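Local coordinates for mitochondrial RNA-binding protein 2 (Trypanosoma brucei, PDB 2GIA), which binds guide RNA in a complex with mitochondrial RNA-binding protein 1 and acts there as an RNA matchmaker in RNA editing, at residues Asp47-Trp51 / Val166-Glu172; Gly59-Arg63 / Asp74-Gln78; Phe105-Leu109 / Thr126-Asn130; Thr142-Pro146 / Asp159-Glu163. The contacts are given in a common frame with arbitrary orientation. Numbering follows the deposited sequence.

Contact 1. Residues Asp47-Trp51 / Val166-Glu172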
loop_
_atom_site.group_PDB
_atom_site.type_symbol
_atom_site.label_atom_id
_atom_site.label_comp_id
_atom_site.label_asym_id
_atom_site.label_seq_id
_atom_site.Cartn_x
_atom_site.Cartn_y
_atom_site.Cartn_z
ATOM N N ASP D 47 14.424 -10.627 -8.435
ATOM C CA ASP D 47 14.926 -11.557 -9.453
ATOM C C ASP D 47 13.890 -12.593 -9.795
ATOM O O ASP D 47 13.164 -13.051 -8.884
ATOM C CB ASP D 47 16.152 -12.291 -8.913
ATOM C CG ASP D 47 17.196 -11.365 -8.391
ATOM O OD1 ASP D 47 17.482 -10.358 -9.067
ATOM O OD2 ASP D 47 17.752 -11.640 -7.299
ATOM N N VAL D 48 13.811 -12.984 -11.071
ATOM C CA VAL D 48 12.888 -14.042 -11.485
ATOM C C VAL D 48 13.914 -15.118 -11.882
ATOM O O VAL D 48 14.584 -15.014 -12.909
ATOM C CB VAL D 48 12.006 -13.634 -12.689
ATOM C CG1 VAL D 48 11.191 -14.880 -13.209
ATOM C CG2 VAL D 48 10.991 -12.545 -12.253
ATOM N N VAL D 49 14.043 -16.137 -11.033
ATOM C CA VAL D 49 15.057 -17.165 -11.207
ATOM C C VAL D 49 14.522 -18.463 -11.792
ATOM O O VAL D 49 13.621 -19.084 -11.232
ATOM C CB VAL D 49 15.737 -17.433 -9.849
ATOM C CG1 VAL D 49 17.006 -18.264 -10.040
ATOM C CG2 VAL D 49 16.053 -16.107 -9.145
ATOM N N HIS D 50 15.084 -18.867 -12.923
ATOM C CA HIS D 50 14.658 -20.097 -13.591
ATOM C C HIS D 50 15.875 -20.967 -13.971
ATOM O O HIS D 50 16.125 -21.239 -15.152
ATOM C CB HIS D 50 13.836 -19.763 -14.841
ATOM C CG HIS D 50 12.570 -19.006 -14.554
ATOM N ND1 HIS D 50 11.858 -19.152 -13.376
ATOM C CD2 HIS D 50 11.844 -18.162 -15.326
ATOM C CE1 HIS D 50 10.747 -18.439 -13.442
ATOM N NE2 HIS D 50 10.712 -17.828 -14.616
ATOM N N TRP D 51 16.638 -21.351 -12.952
ATOM C CA TRP D 51 17.831 -22.180 -13.101
ATOM C C TRP D 51 17.471 -23.583 -13.571
ATOM O O TRP D 51 16.383 -24.094 -13.306
ATOM C CB TRP D 51 18.541 -22.329 -11.763
ATOM C CG TRP D 51 19.119 -21.095 -11.177
ATOM C CD1 TRP D 51 19.187 -20.789 -9.853
ATOM C CD2 TRP D 51 19.813 -20.059 -11.866
ATOM N NE1 TRP D 51 19.892 -19.628 -9.669
ATOM C CE2 TRP D 51 20.288 -19.154 -10.889
ATOM C CE3 TRP D 51 20.085 -19.803 -13.212
ATOM C CZ2 TRP D 51 21.020 -18.007 -11.215
ATOM C CZ3 TRP D 51 20.816 -18.663 -13.539
ATOM C CH2 TRP D 51 21.275 -17.781 -12.539
ATOM N N VAL D 166 10.077 -15.169 -20.752
ATOM C CA VAL D 166 10.150 -15.361 -19.303
ATOM C C VAL D 166 8.718 -15.557 -18.812
ATOM O O VAL D 166 7.868 -14.697 -19.024
ATOM C CB VAL D 166 10.788 -14.151 -18.570
ATOM C CG1 VAL D 166 10.737 -14.369 -17.045
ATOM C CG2 VAL D 166 12.250 -13.998 -18.994
ATOM N N GLU D 167 8.457 -16.705 -18.197
ATOM C CA GLU D 167 7.150 -17.028 -17.656
ATOM C C GLU D 167 7.096 -16.488 -16.213
ATOM O O GLU D 167 8.068 -16.591 -15.461
ATOM C CB GLU D 167 6.937 -18.556 -17.591
ATOM C CG GLU D 167 6.891 -19.295 -18.948
ATOM C CD GLU D 167 5.848 -18.730 -19.893
ATOM O OE1 GLU D 167 4.880 -18.073 -19.437
ATOM O OE2 GLU D 167 5.988 -18.945 -21.107
ATOM N N PHE D 168 5.963 -15.925 -15.840
ATOM C CA PHE D 168 5.781 -15.422 -14.491
ATOM C C PHE D 168 4.676 -16.261 -13.861
ATOM O O PHE D 168 3.531 -16.171 -14.310
ATOM C CB PHE D 168 5.316 -13.956 -14.522
ATOM C CG PHE D 168 6.403 -12.977 -14.869
ATOM C CD1 PHE D 168 6.957 -12.150 -13.880
ATOM C CD2 PHE D 168 6.882 -12.886 -16.182
ATOM C CE1 PHE D 168 7.978 -11.245 -14.206
ATOM C CE2 PHE D 168 7.906 -11.990 -16.525
ATOM C CZ PHE D 168 8.456 -11.165 -15.543
ATOM N N ASP D 169 4.993 -17.072 -12.859
ATOM C CA ASP D 169 3.937 -17.840 -12.191
ATOM C C ASP D 169 3.149 -16.914 -11.232
ATOM O O ASP D 169 3.326 -15.697 -11.252
ATOM C CB ASP D 169 4.503 -19.089 -11.462
ATOM C CG ASP D 169 5.357 -18.757 -10.230
ATOM O OD1 ASP D 169 5.354 -17.605 -9.748
ATOM O OD2 ASP D 169 6.036 -19.681 -9.721
ATOM N N VAL D 170 2.250 -17.476 -10.438
ATOM C CA VAL D 170 1.420 -16.667 -9.553
ATOM C C VAL D 170 2.218 -15.768 -8.624
ATOM O O VAL D 170 1.853 -14.613 -8.439
ATOM C CB VAL D 170 0.495 -17.522 -8.698
ATOM C CG1 VAL D 170 -0.308 -16.644 -7.751
ATOM C CG2 VAL D 170 -0.430 -18.287 -9.589
ATOM N N ALA D 171 3.268 -16.305 -8.027
ATOM C CA ALA D 171 4.111 -15.523 -7.115
ATOM C C ALA D 171 4.893 -14.448 -7.853
ATOM O O ALA D 171 4.941 -13.308 -7.426
ATOM C CB ALA D 171 5.085 -16.442 -6.358
ATOM N N GLU D 172 5.537 -14.823 -8.948
ATOM C CA GLU D 172 6.351 -13.877 -9.723
ATOM C C GLU D 172 5.545 -12.732 -10.317
ATOM O O GLU D 172 6.046 -11.598 -10.418
ATOM C CB GLU D 172 7.108 -14.660 -10.831
ATOM C CG GLU D 172 8.046 -15.693 -10.198
ATOM C CD GLU D 172 8.517 -16.826 -11.170
ATOM O OE1 GLU D 172 7.821 -17.115 -12.167
ATOM O OE2 GLU D 172 9.581 -17.421 -10.904
HETATM O O HOH W 1 11.560 -16.677 -9.261
#
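The capping box that starts helix 170-187 meets the outer strand 45-50 here. Asp169 OD1 accepts from Glu172 N at 2.9 Å, and Glu172 OE1 accepts from Asp169 N, also at 2.9 Å. This leaves Glu172 OE2 to face the strand: a water donates to it at 2.7 Å and accepts from Val49 N at 3.1 Å, while His50 CE1 approaches OE2 at 3.0 Å, near the ring plane. The strand axes of 47-50 and 166-168 pass 8.7 Å apart at 109°, so this is packing between two different antiparallel sheets, crossed almost at right angles as in the Whirly-like fold, rather than pairing within one. A direct hydrogen bond also spans the gap, from His50 NE2 to Glu167 O (3.0 Å, 159°). Beneath these polar links Val48 points at the second segment, its CG1 lying 3.9 Å from Val166 CG1 and its CG2 3.8 Å from Phe168 CE1. The second carboxylate oxygen of the cap residue, Asp169 OD2, is hydrogen-bonded to Tyr76 OH of the mitochondrial RNA-binding protein 1 chain.

Contact 2. Residues Gly59-Arg63 / Asp74-Gln78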
loop_
_atom_site.group_PDB
_atom_site.type_symbol
_atom_site.label_atom_id
_atom_site.label_comp_id
_atom_site.label_asym_id
_atom_site.label_seq_id
_atom_site.Cartn_x
_atom_site.Cartn_y
_atom_site.Cartn_z
ATOM N N GLY D 59 18.345 -22.678 -18.673
ATOM C CA GLY D 59 18.219 -21.928 -17.437
ATOM C C GLY D 59 18.479 -20.446 -17.675
ATOM O O GLY D 59 19.378 -20.077 -18.430
ATOM N N HIS D 60 17.691 -19.584 -17.040
ATOM C CA HIS D 60 17.864 -18.151 -17.217
ATOM C C HIS D 60 17.466 -17.380 -15.954
ATOM O O HIS D 60 16.841 -17.926 -15.036
ATOM C CB HIS D 60 17.036 -17.630 -18.419
ATOM C CG HIS D 60 15.578 -17.968 -18.341
ATOM N ND1 HIS D 60 15.050 -19.129 -18.864
ATOM C CD2 HIS D 60 14.542 -17.313 -17.761
ATOM C CE1 HIS D 60 13.753 -19.177 -18.608
ATOM N NE2 HIS D 60 13.421 -18.089 -17.938
ATOM N N LEU D 61 17.872 -16.120 -15.931
ATOM C CA LEU D 61 17.580 -15.217 -14.832
ATOM C C LEU D 61 17.131 -13.877 -15.408
ATOM O O LEU D 61 17.761 -13.339 -16.344
ATOM C CB LEU D 61 18.831 -14.993 -13.971
ATOM C CG LEU D 61 18.830 -13.796 -13.006
ATOM C CD1 LEU D 61 17.860 -14.024 -11.820
ATOM C CD2 LEU D 61 20.244 -13.598 -12.488
ATOM N N LEU D 62 16.027 -13.354 -14.877
ATOM C CA LEU D 62 15.574 -12.033 -15.286
ATOM C C LEU D 62 15.610 -11.209 -14.018
ATOM O O LEU D 62 15.010 -11.603 -12.996
ATOM C CB LEU D 62 14.140 -12.050 -15.830
ATOM C CG LEU D 62 13.630 -10.664 -16.287
ATOM C CD1 LEU D 62 14.338 -10.230 -17.574
ATOM C CD2 LEU D 62 12.145 -10.727 -16.546
ATOM N N ARG D 63 16.365 -10.110 -14.045
ATOM C CA ARG D 63 16.395 -9.240 -12.894
ATOM C C ARG D 63 15.562 -8.055 -13.364
ATOM O O ARG D 63 15.701 -7.597 -14.522
ATOM C CB ARG D 63 17.816 -8.825 -12.546
ATOM C CG ARG D 63 18.721 -10.013 -12.106
ATOM C CD ARG D 63 20.006 -9.510 -11.428
ATOM N NE ARG D 63 19.691 -8.902 -10.134
ATOM C CZ ARG D 63 19.911 -7.632 -9.792
ATOM N NH1 ARG D 63 20.467 -6.774 -10.643
ATOM N NH2 ARG D 63 19.574 -7.212 -8.578
ATOM N N ASP D 74 16.707 -7.002 -17.111
ATOM C CA ASP D 74 18.033 -7.558 -17.448
ATOM C C ASP D 74 17.924 -9.072 -17.604
ATOM O O ASP D 74 17.771 -9.809 -16.613
ATOM C CB ASP D 74 19.066 -7.256 -16.364
ATOM C CG ASP D 74 19.625 -5.847 -16.444
ATOM O OD1 ASP D 74 19.344 -5.123 -17.402
ATOM O OD2 ASP D 74 20.372 -5.453 -15.522
ATOM N N TYR D 75 17.984 -9.554 -18.848
ATOM C CA TYR D 75 17.893 -10.986 -19.086
ATOM C C TYR D 75 19.269 -11.672 -19.129
ATOM O O TYR D 75 20.189 -11.205 -19.825
ATOM C CB TYR D 75 17.144 -11.243 -20.382
ATOM C CG TYR D 75 16.985 -12.703 -20.675
ATOM C CD1 TYR D 75 17.957 -13.394 -21.402
ATOM C CD2 TYR D 75 15.870 -13.413 -20.209
ATOM C CE1 TYR D 75 17.828 -14.753 -21.659
ATOM C CE2 TYR D 75 15.722 -14.766 -20.471
ATOM C CZ TYR D 75 16.712 -15.433 -21.199
ATOM O OH TYR D 75 16.584 -16.776 -21.455
ATOM N N HIS D 76 19.394 -12.766 -18.380
ATOM C CA HIS D 76 20.628 -13.549 -18.271
ATOM C C HIS D 76 20.410 -15.028 -18.610
ATOM O O HIS D 76 19.345 -15.580 -18.340
ATOM C CB HIS D 76 21.164 -13.546 -16.841
ATOM C CG HIS D 76 21.252 -12.191 -16.219
ATOM N ND1 HIS D 76 22.446 -11.630 -15.837
ATOM C CD2 HIS D 76 20.289 -11.307 -15.863
ATOM C CE1 HIS D 76 22.218 -10.462 -15.266
ATOM N NE2 HIS D 76 20.917 -10.242 -15.269
ATOM N N ARG D 77 21.444 -15.668 -19.168
ATOM C CA ARG D 77 21.403 -17.105 -19.454
ATOM C C ARG D 77 22.208 -17.741 -18.329
ATOM O O ARG D 77 23.122 -17.113 -17.802
ATOM C CB ARG D 77 22.082 -17.411 -20.790
ATOM C CG ARG D 77 23.554 -17.062 -20.783
ATOM C CD ARG D 77 24.136 -17.018 -22.197
ATOM N NE ARG D 77 25.479 -16.444 -22.176
ATOM C CZ ARG D 77 25.976 -15.672 -23.134
ATOM N NH1 ARG D 77 25.241 -15.384 -24.207
ATOM N NH2 ARG D 77 27.194 -15.158 -22.999
ATOM N N GLN D 78 21.870 -18.968 -17.941
ATOM C CA GLN D 78 22.605 -19.638 -16.871
ATOM C C GLN D 78 24.007 -19.893 -17.415
ATOM O O GLN D 78 24.138 -20.336 -18.550
ATOM C CB GLN D 78 21.926 -20.961 -16.506
ATOM C CG GLN D 78 22.553 -21.678 -15.302
ATOM C CD GLN D 78 21.622 -22.708 -14.700
ATOM O OE1 GLN D 78 20.496 -22.888 -15.168
ATOM N NE2 GLN D 78 22.080 -23.388 -13.651
HETATM O O HOH W 2 21.301 -7.289 -13.482
#
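Strands 60-67 and 70-78 form a beta hairpin at the middle of the first four-stranded antiparallel sheet, and the segments sampled here run at 160° with axes 4.5 Å apart. Leu61 and His76 are a hydrogen-bonded pair: Leu61 N reaches His76 O at 2.9 Å, and His76 N reaches Leu61 O at 2.7 Å. Arg63 and Asp74 repeat the pattern, with Arg63 N to Asp74 O at 2.9 Å and Asp74 N to Arg63 O at 2.8 Å. A fifth bond, Gln78 N to Gly59 O (2.8 Å), extends the pairing past the bridges. The non-hydrogen-bonded residues turn their backbones outward: His60 and Leu62 bond to His50 and Val48 of strand 45-50, Tyr75 and Arg77 to strand 89-97. Three side-chain atoms find partners outside the segments: Arg63 NE forms a salt bridge with Asp47, Asp74 OD1 bonds to Ser94 OG, and Gln78 OE1 accepts from Asn52 N. A water bridges two side chains, accepting from Arg63 NH1 (3.0 Å) and donating to Asp74 OD2 (2.9 Å). On the face of Leu62 and Tyr75, Leu62 CD1 lies 4.1 Å from Tyr75 CB, and both residues touch Val166 of the second sheet. On the other face a CH-pi contact sets Leu61 CD2 4.2 Å from the His76 ring centroid, 16° off the ring normal.

Contact 3. Residues Phe105-Leu109 / Thr126-Asn130; sequences FLAVL and TFTPN
This is a buried, wholly apolar helix-on-sheet contact: the last turn of helix 101-109, which follows the first four-stranded sheet in the Whirly-like fold, lies against strand 123-129 of the second. Build 105-109 as regular alpha helix (Leu109 N to Phe105 O 3.0 Å) and 126-129 as extended strand. Their axes run 8.5 Å apart, N-to-C directions 18° from parallel. CA atoms are nearest at Phe105 with Phe127 (7.3 Å) and Val108 with Thr128 (6.6 Å). Phe127 points at the helix with chi1 t and chi2 78°, and no hydrogen bond crosses. Phe105 (chi1 -90°, chi2 -100°) brings CE1 to 3.5 Å from Phe127 CB; the two rings meet obliquely, planes at 40° and centroids 5.1 Å apart. Leu176 of helix 170-187 also touches Phe127. Thr126 and Thr128 point away from the helix. Leu109, in the m,t rotamer, sets CD2 at the Phe127 ring edge, 3.8 Å from CE2. Val108, chi1 t, directs CG1 to 3.7 Å from Phe127 CD2 and 4.0 Å from Pro129 CD.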
loop_
_atom_site.group_PDB
_atom_site.type_symbol
_atom_site.label_atom_id
_atom_site.label_comp_id
_atom_site.label_asym_id
_atom_site.label_seq_id
_atom_site.Cartn_x
_atom_site.Cartn_y
_atom_site.Cartn_z
ATOM N N PHE D 105 1.703 -2.142 -18.234
ATOM C CA PHE D 105 1.992 -3.466 -17.685
ATOM C C PHE D 105 1.029 -3.709 -16.523
ATOM O O PHE D 105 0.483 -4.801 -16.395
ATOM C CB PHE D 105 3.431 -3.533 -17.183
ATOM C CG PHE D 105 4.420 -3.985 -18.256
ATOM C CD1 PHE D 105 4.867 -5.301 -18.287
ATOM C CD2 PHE D 105 4.859 -3.100 -19.228
ATOM C CE1 PHE D 105 5.766 -5.732 -19.307
ATOM C CE2 PHE D 105 5.756 -3.511 -20.250
ATOM C CZ PHE D 105 6.196 -4.820 -20.278
ATOM N N LEU D 106 0.818 -2.694 -15.673
ATOM C CA LEU D 106 -0.096 -2.866 -14.539
ATOM C C LEU D 106 -1.476 -3.223 -15.058
ATOM O O LEU D 106 -2.187 -4.066 -14.472
ATOM C CB LEU D 106 -0.149 -1.570 -13.657
ATOM C CG LEU D 106 1.108 -1.462 -12.759
ATOM C CD1 LEU D 106 1.175 -0.044 -12.145
ATOM C CD2 LEU D 106 1.079 -2.528 -11.632
ATOM N N ALA D 107 -1.883 -2.584 -16.163
ATOM C CA ALA D 107 -3.215 -2.867 -16.684
ATOM C C ALA D 107 -3.373 -4.350 -17.046
ATOM O O ALA D 107 -4.459 -4.910 -16.883
ATOM C CB ALA D 107 -3.537 -1.963 -17.894
ATOM N N VAL D 108 -2.297 -4.986 -17.512
ATOM C CA VAL D 108 -2.365 -6.404 -17.855
ATOM C C VAL D 108 -2.402 -7.242 -16.565
ATOM O O VAL D 108 -3.256 -8.118 -16.417
ATOM C CB VAL D 108 -1.163 -6.832 -18.759
ATOM C CG1 VAL D 108 -1.136 -8.381 -18.943
ATOM C CG2 VAL D 108 -1.275 -6.123 -20.148
ATOM N N LEU D 109 -1.512 -6.942 -15.619
ATOM C CA LEU D 109 -1.463 -7.669 -14.347
ATOM C C LEU D 109 -2.785 -7.562 -13.581
ATOM O O LEU D 109 -3.192 -8.494 -12.906
ATOM C CB LEU D 109 -0.315 -7.102 -13.464
ATOM C CG LEU D 109 1.084 -7.357 -14.058
ATOM C CD1 LEU D 109 2.184 -6.453 -13.471
ATOM C CD2 LEU D 109 1.426 -8.801 -13.777
ATOM N N THR D 126 6.029 -8.445 -26.043
ATOM C CA THR D 126 4.636 -8.440 -25.577
ATOM C C THR D 126 4.579 -9.045 -24.165
ATOM O O THR D 126 5.429 -9.884 -23.794
ATOM C CB THR D 126 3.652 -9.297 -26.476
ATOM O OG1 THR D 126 3.920 -10.694 -26.304
ATOM C CG2 THR D 126 3.780 -8.886 -27.947
ATOM N N PHE D 127 3.577 -8.624 -23.386
ATOM C CA PHE D 127 3.375 -9.143 -22.037
ATOM C C PHE D 127 1.883 -9.428 -22.028
ATOM O O PHE D 127 1.080 -8.528 -22.197
ATOM C CB PHE D 127 3.739 -8.079 -20.963
ATOM C CG PHE D 127 3.633 -8.587 -19.559
ATOM C CD1 PHE D 127 4.641 -9.397 -19.026
ATOM C CD2 PHE D 127 2.516 -8.295 -18.779
ATOM C CE1 PHE D 127 4.548 -9.926 -17.721
ATOM C CE2 PHE D 127 2.403 -8.809 -17.489
ATOM C CZ PHE D 127 3.427 -9.632 -16.952
ATOM N N THR D 128 1.529 -10.679 -21.780
ATOM C CA THR D 128 0.153 -11.096 -21.826
ATOM C C THR D 128 -0.125 -12.137 -20.767
ATOM O O THR D 128 0.807 -12.742 -20.215
ATOM C CB THR D 128 -0.096 -11.755 -23.205
ATOM O OG1 THR D 128 0.802 -12.862 -23.333
ATOM C CG2 THR D 128 0.246 -10.787 -24.342
ATOM N N PRO D 129 -1.411 -12.372 -20.467
ATOM C CA PRO D 129 -1.766 -13.385 -19.470
ATOM C C PRO D 129 -1.470 -14.750 -20.103
ATOM O O PRO D 129 -1.527 -14.910 -21.328
ATOM C CB PRO D 129 -3.274 -13.223 -19.276
ATOM C CG PRO D 129 -3.616 -11.931 -19.893
ATOM C CD PRO D 129 -2.567 -11.560 -20.874
ATOM N N ASN D 130 -1.143 -15.729 -19.280
ATOM C CA ASN D 130 -0.886 -17.064 -19.799
ATOM C C ASN D 130 -2.159 -17.877 -19.553
ATOM O O ASN D 130 -2.579 -18.057 -18.415
ATOM C CB ASN D 130 0.299 -17.719 -19.088
ATOM C CG ASN D 130 0.579 -19.113 -19.619
ATOM O OD1 ASN D 130 -0.305 -19.740 -20.211
ATOM N ND2 ASN D 130 1.801 -19.608 -19.408
#

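Contact 4. Residues Thr142-Pro146 / Asp159-Glu163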
loop_
_atom_site.group_PDB
_atom_site.type_symbol
_atom_site.label_atom_id
_atom_site.label_comp_id
_atom_site.label_asym_id
_atom_site.label_seq_id
_atom_site.Cartn_x
_atom_site.Cartn_y
_atom_site.Cartn_z
ATOM N N THR D 142 11.771 -10.316 -28.759
ATOM C CA THR D 142 12.730 -10.610 -29.816
ATOM C C THR D 142 13.629 -9.394 -29.792
ATOM O O THR D 142 13.189 -8.307 -30.132
ATOM C CB THR D 142 12.067 -10.704 -31.201
ATOM O OG1 THR D 142 11.199 -9.584 -31.397
ATOM C CG2 THR D 142 11.279 -11.960 -31.321
ATOM N N SER D 143 14.865 -9.556 -29.343
ATOM C CA SER D 143 15.802 -8.427 -29.302
ATOM C C SER D 143 16.660 -8.388 -30.570
ATOM O O SER D 143 16.841 -9.416 -31.238
ATOM C CB SER D 143 16.741 -8.528 -28.090
ATOM O OG SER D 143 16.028 -8.428 -26.865
ATOM N N THR D 144 17.171 -7.201 -30.889
ATOM C CA THR D 144 18.035 -7.016 -32.054
ATOM C C THR D 144 19.116 -5.986 -31.752
ATOM O O THR D 144 18.904 -5.053 -30.969
ATOM C CB THR D 144 17.258 -6.549 -33.307
ATOM O OG1 THR D 144 16.610 -5.302 -33.036
ATOM C CG2 THR D 144 16.222 -7.595 -33.718
ATOM N N ARG D 145 20.276 -6.172 -32.372
ATOM C CA ARG D 145 21.419 -5.284 -32.187
ATOM C C ARG D 145 22.260 -5.294 -33.460
ATOM O O ARG D 145 22.122 -6.194 -34.295
ATOM C CB ARG D 145 22.282 -5.778 -31.026
ATOM C CG ARG D 145 22.677 -7.238 -31.177
ATOM C CD ARG D 145 23.477 -7.756 -29.994
ATOM N NE ARG D 145 24.809 -7.168 -29.924
ATOM C CZ ARG D 145 25.728 -7.519 -29.029
ATOM N NH1 ARG D 145 25.443 -8.461 -28.129
ATOM N NH2 ARG D 145 26.929 -6.932 -29.031
ATOM N N PRO D 146 23.141 -4.290 -33.628
ATOM C CA PRO D 146 24.002 -4.215 -34.817
ATOM C C PRO D 146 25.028 -5.362 -34.844
ATOM O O PRO D 146 26.147 -5.221 -35.343
ATOM C CB PRO D 146 24.653 -2.836 -34.682
ATOM C CG PRO D 146 24.700 -2.628 -33.181
ATOM C CD PRO D 146 23.330 -3.111 -32.763
ATOM N N ASP D 159 23.721 -7.586 -38.411
ATOM C CA ASP D 159 22.456 -7.449 -37.698
ATOM C C ASP D 159 22.186 -8.699 -36.864
ATOM O O ASP D 159 21.965 -9.788 -37.398
ATOM C CB ASP D 159 21.320 -7.232 -38.692
ATOM C CG ASP D 159 19.992 -7.037 -38.009
ATOM O OD1 ASP D 159 19.860 -6.046 -37.250
ATOM O OD2 ASP D 159 19.089 -7.879 -38.230
ATOM N N GLU D 160 22.190 -8.527 -35.547
ATOM C CA GLU D 160 21.994 -9.641 -34.631
ATOM C C GLU D 160 20.615 -9.668 -33.993
ATOM O O GLU D 160 19.994 -8.632 -33.780
ATOM C CB GLU D 160 23.060 -9.589 -33.549
ATOM C CG GLU D 160 24.470 -9.535 -34.107
ATOM C CD GLU D 160 25.479 -9.120 -33.060
ATOM O OE1 GLU D 160 25.551 -9.789 -32.006
ATOM O OE2 GLU D 160 26.197 -8.123 -33.289
ATOM N N THR D 161 20.152 -10.869 -33.679
ATOM C CA THR D 161 18.838 -11.046 -33.087
ATOM C C THR D 161 18.859 -12.124 -32.004
ATOM O O THR D 161 19.565 -13.129 -32.129
ATOM C CB THR D 161 17.821 -11.438 -34.172
ATOM O OG1 THR D 161 16.512 -11.507 -33.605
ATOM C CG2 THR D 161 18.166 -12.793 -34.746
ATOM N N PHE D 162 18.087 -11.906 -30.938
ATOM C CA PHE D 162 17.999 -12.870 -29.842
ATOM C C PHE D 162 16.564 -12.928 -29.294
ATOM O O PHE D 162 16.036 -11.920 -28.811
ATOM C CB PHE D 162 18.981 -12.505 -28.711
ATOM C CG PHE D 162 18.890 -13.419 -27.515
ATOM C CD1 PHE D 162 19.030 -14.799 -27.665
ATOM C CD2 PHE D 162 18.631 -12.908 -26.245
ATOM C CE1 PHE D 162 18.908 -15.658 -26.566
ATOM C CE2 PHE D 162 18.507 -13.759 -25.141
ATOM C CZ PHE D 162 18.647 -15.136 -25.301
ATOM N N GLU D 163 15.947 -14.104 -29.385
ATOM C CA GLU D 163 14.587 -14.313 -28.914
ATOM C C GLU D 163 14.569 -14.956 -27.532
ATOM O O GLU D 163 15.279 -15.929 -27.278
ATOM C CB GLU D 163 13.836 -15.203 -29.894
ATOM C CG GLU D 163 13.366 -14.483 -31.148
ATOM C CD GLU D 163 12.679 -15.428 -32.127
ATOM O OE1 GLU D 163 12.017 -16.386 -31.664
ATOM O OE2 GLU D 163 12.789 -15.216 -33.354
#
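Thr142 begins the sampled part of a beta hairpin, strands 137-145 and 160-168 of the second sheet, where axes 4.5 Å apart run at 160°. It forms a non-hydrogen-bonded pair with Glu163 (CA-CA 4.2 Å), bringing Thr142 CG2 to 3.3 Å from Glu163 CG, while Thr142 OG1 bonds to Asn124 O. Ser143 comes next and pairs through hydrogen bonds: its N donates to Phe162 O at 2.7 Å, and its O accepts from Phe162 N at 2.8 Å and from Thr161 OG1 at 3.2 Å. Ser143 OG is held by Trp164 NE1. Thr144 forms a non-hydrogen-bonded pair with Thr161, Thr144 CA to Thr161 CA 4.2 Å, and Thr144 CA makes a CA-H...O contact with Glu160 O at 3.1 Å. Arg145 N gives a bond to Glu160 O (2.8 Å) and Arg145 O takes one from Glu160 N (2.6 Å). Its salt bridge, Arg145 NE to Glu160 OE1 at 3.4 Å, is purely electrostatic because the oxygen sits over the guanidinium face. Pro146 borders the unmodelled residues 147-158, which connect the strands. Strand 123-129 flanks 137-145 on the side away from 160-168, while Ser143 and Phe162 pack on Val93 of strand 89-97 in the first sheet.

How the contacts relate
Contacts 2 and 4 are both antiparallel strand pairings at 160°, one in each sheet, yet their settings differ: contact 2 is half buried, with strands on both flanks, whereas contact 4 is a surface tip about 19 Å from the chain centre with mostly exposed side chains. They meet where Tyr75 CE1 lies 3.7 Å from Phe162 CE2. Contact 1 crosses between the sheets, mixing apolar packing with polar links, and shares strand 160-168 with contact 4. It abuts contact 2 through the Asp47-Arg63 salt bridge. Contact 3 is the most buried and has no polar link between its segments; Phe127 CE1 reaches Phe168 CD2 of contact 1 at 4.1 Å.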